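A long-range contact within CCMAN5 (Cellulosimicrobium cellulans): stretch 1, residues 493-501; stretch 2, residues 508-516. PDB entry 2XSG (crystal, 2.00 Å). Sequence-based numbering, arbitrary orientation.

Stretch 1 493-501: EKLTKPGAW
Stretch 2 (508-516) QVGLLTPRA

Antiparallel pairing can survive an irregularity in one strand if the extra residues are gathered into a turn, and this contact in CCMAN5 is a compact example. Two pairs of reciprocal backbone hydrogen bonds flank the turn. On one side of it Val-509 N donates to Trp-501 O (2.8 Å) and Trp-501 N to Val-509 O (3.0 Å); on the other Lys-497 N donates to Leu-511 O (3.0 Å) and Leu-511 N to Lys-497 O (3.2 Å). Pairing continues to Thr-496 opposite Leu-512, CA to CA 4.4 Å, and Thr-513 N reaches Leu-495 O at 3.0 Å. Beyond it, the extended Arg-515 side chain (chi2 and chi3 t) brings NH1 to 2.7 Å from Lys-494 O, in the helical segment, with the carbonyl near the guanidinium plane.

Between the two pairs the register shifts by two, a beta bulge. Stretch 1 absorbs it in a type II turn from Lys-497 to Ala-500, closed by a weak bond from Ala-500 N to Lys-497 O (3.3 Å). Gly-499 takes phi/psi 61/26, favourable to glycine, and an ideal CB would lie 2.7 Å from Gln-508 OE1, a clash. A water accepts from Gly-499 N (3.0 Å) and donates weakly to Gln-508 O (2.8 Å). Gly-510 (-81/143) makes a CA-H...O contact, its CA 3.1 Å from Lys-497 O; an ideal CB would sit tightly, 3.0 Å from Thr-496 CG2, so the bare CA suits the place.

Packing completes the 726 Å² interface, with buried leucines and valine filling it. Trp-501 (chi1 t, chi2 67°) shares a face with Val-509 (t) and Leu-511 (m, t): its CE3 lies 3.5 Å from Val-509 CG2, obliquely, and its CB 3.8 Å from Leu-511 CD1. Small Ala-500 places CB 3.7 Å from Leu-511 CB. Leu-495 (m, t) sets CB 3.7 Å from Leu-512 CD1 (t, p) and CD2 3.7 Å from Arg-515's aliphatic CB.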

# COMPACT_ATOMS: atom_id res chain seq x y z
N GLU A 493 -24.97 18.32 -4.04
CA GLU A 493 -26.18 19.15 -4.06
C GLU A 493 -27.33 18.49 -3.31
O GLU A 493 -28.03 19.16 -2.55
CB GLU A 493 -26.59 19.43 -5.50
CG GLU A 493 -27.79 20.35 -5.67
CD GLU A 493 -28.55 20.03 -6.95
OE1 GLU A 493 -27.95 19.43 -7.87
OE2 GLU A 493 -29.76 20.37 -7.02
N LYS A 494 -27.50 17.19 -3.50
CA LYS A 494 -28.69 16.48 -3.04
C LYS A 494 -28.58 15.84 -1.65
O LYS A 494 -29.60 15.56 -1.02
CB LYS A 494 -29.12 15.40 -4.06
CG LYS A 494 -29.40 15.91 -5.47
CD LYS A 494 -30.88 16.29 -5.63
CE LYS A 494 -31.27 16.45 -7.09
NZ LYS A 494 -30.93 17.80 -7.64
N LEU A 495 -27.35 15.59 -1.18
CA LEU A 495 -27.18 14.94 0.14
C LEU A 495 -26.61 15.82 1.25
O LEU A 495 -26.47 15.36 2.38
CB LEU A 495 -26.39 13.62 0.02
CG LEU A 495 -27.01 12.54 -0.86
CD1 LEU A 495 -26.13 11.30 -0.85
CD2 LEU A 495 -28.41 12.20 -0.39
N THR A 496 -26.27 17.08 0.95
CA THR A 496 -25.77 17.97 2.01
C THR A 496 -26.97 18.62 2.66
O THR A 496 -27.56 19.55 2.12
CB THR A 496 -24.80 19.06 1.47
OG1 THR A 496 -23.76 18.47 0.69
CG2 THR A 496 -24.19 19.87 2.61
N LYS A 497 -27.36 18.12 3.82
CA LYS A 497 -28.54 18.62 4.53
C LYS A 497 -28.26 19.92 5.24
O LYS A 497 -27.41 19.97 6.14
CB LYS A 497 -29.01 17.58 5.55
CG LYS A 497 -30.19 18.07 6.38
CD LYS A 497 -30.48 17.13 7.52
CE LYS A 497 -31.74 17.57 8.24
NZ LYS A 497 -32.00 16.70 9.40
N PRO A 498 -28.99 21.00 4.88
CA PRO A 498 -28.75 22.28 5.54
C PRO A 498 -29.02 22.20 7.03
O PRO A 498 -29.94 21.50 7.44
CB PRO A 498 -29.77 23.22 4.89
CG PRO A 498 -30.04 22.59 3.56
CD PRO A 498 -30.00 21.11 3.81
N GLY A 499 -28.23 22.91 7.82
CA GLY A 499 -28.43 22.97 9.27
C GLY A 499 -28.32 21.63 9.99
O GLY A 499 -28.91 21.45 11.05
N ALA A 500 -27.57 20.69 9.40
CA ALA A 500 -27.33 19.38 10.02
C ALA A 500 -26.56 19.53 11.33
O ALA A 500 -26.77 18.76 12.25
CB ALA A 500 -26.58 18.45 9.08
N TRP A 501 -25.68 20.52 11.38
CA TRP A 501 -24.96 20.88 12.58
C TRP A 501 -25.05 22.39 12.77
O TRP A 501 -24.97 23.15 11.80
CB TRP A 501 -23.49 20.42 12.52
CG TRP A 501 -22.76 20.83 13.73
CD1 TRP A 501 -22.96 20.37 15.01
CD2 TRP A 501 -21.74 21.84 13.82
NE1 TRP A 501 -22.12 21.03 15.89
CE2 TRP A 501 -21.35 21.92 15.18
CE3 TRP A 501 -21.10 22.67 12.89
CZ2 TRP A 501 -20.36 22.81 15.63
CZ3 TRP A 501 -20.11 23.54 13.33
CH2 TRP A 501 -19.76 23.61 14.69
N GLN A 508 -25.56 27.94 10.59
CA GLN A 508 -26.11 26.68 10.10
C GLN A 508 -25.17 25.98 9.12
O GLN A 508 -24.88 26.50 8.03
CB GLN A 508 -27.48 26.90 9.48
CG GLN A 508 -28.50 27.50 10.44
CD GLN A 508 -28.79 26.55 11.57
OE1 GLN A 508 -29.48 25.55 11.38
NE2 GLN A 508 -28.25 26.83 12.74
N VAL A 509 -24.72 24.79 9.49
CA VAL A 509 -23.72 24.07 8.70
C VAL A 509 -24.33 22.82 8.10
O VAL A 509 -24.83 21.96 8.83
CB VAL A 509 -22.50 23.68 9.56
CG1 VAL A 509 -21.45 22.98 8.71
CG2 VAL A 509 -21.92 24.92 10.29
N GLY A 510 -24.27 22.72 6.77
CA GLY A 510 -24.78 21.55 6.06
C GLY A 510 -23.80 20.40 6.06
O GLY A 510 -22.59 20.60 5.93
N LEU A 511 -24.32 19.18 6.16
CA LEU A 511 -23.49 17.97 6.21
C LEU A 511 -24.13 16.82 5.47
O LEU A 511 -25.36 16.66 5.48
CB LEU A 511 -23.27 17.52 7.66
CG LEU A 511 -22.56 18.39 8.68
CD1 LEU A 511 -22.64 17.66 10.02
CD2 LEU A 511 -21.12 18.64 8.27
N LEU A 512 -23.29 16.00 4.85
CA LEU A 512 -23.72 14.75 4.26
C LEU A 512 -24.61 14.00 5.25
O LEU A 512 -24.22 13.78 6.40
CB LEU A 512 -22.50 13.90 3.91
CG LEU A 512 -22.76 12.52 3.27
CD1 LEU A 512 -23.32 12.65 1.83
CD2 LEU A 512 -21.48 11.70 3.25
N THR A 513 -25.80 13.64 4.78
CA THR A 513 -26.85 12.99 5.58
C THR A 513 -27.62 11.99 4.70
O THR A 513 -27.92 12.29 3.54
CB THR A 513 -27.83 14.06 6.15
OG1 THR A 513 -27.10 15.03 6.88
CG2 THR A 513 -28.87 13.45 7.08
N PRO A 514 -27.95 10.78 5.23
CA PRO A 514 -28.74 9.87 4.40
C PRO A 514 -30.14 10.47 4.10
O PRO A 514 -30.73 11.16 4.95
CB PRO A 514 -28.86 8.62 5.28
CG PRO A 514 -28.76 9.16 6.68
CD PRO A 514 -27.71 10.23 6.57
N ARG A 515 -30.64 10.19 2.91
CA ARG A 515 -31.89 10.77 2.45
C ARG A 515 -32.76 9.67 1.88
O ARG A 515 -32.30 8.85 1.07
CB ARG A 515 -31.61 11.83 1.39
CG ARG A 515 -32.60 12.97 1.38
CD ARG A 515 -32.38 13.87 0.16
NE ARG A 515 -33.36 14.97 0.16
CZ ARG A 515 -33.26 16.09 -0.55
NH1 ARG A 515 -32.21 16.30 -1.34
NH2 ARG A 515 -34.21 17.00 -0.46
N ALA A 516 -34.02 9.66 2.31
CA ALA A 516 -34.99 8.66 1.90
C ALA A 516 -35.37 8.84 0.42
O ALA A 516 -35.09 9.88 -0.19
CB ALA A 516 -36.24 8.73 2.80
O HOH W 1 -26.61 24.99 6.42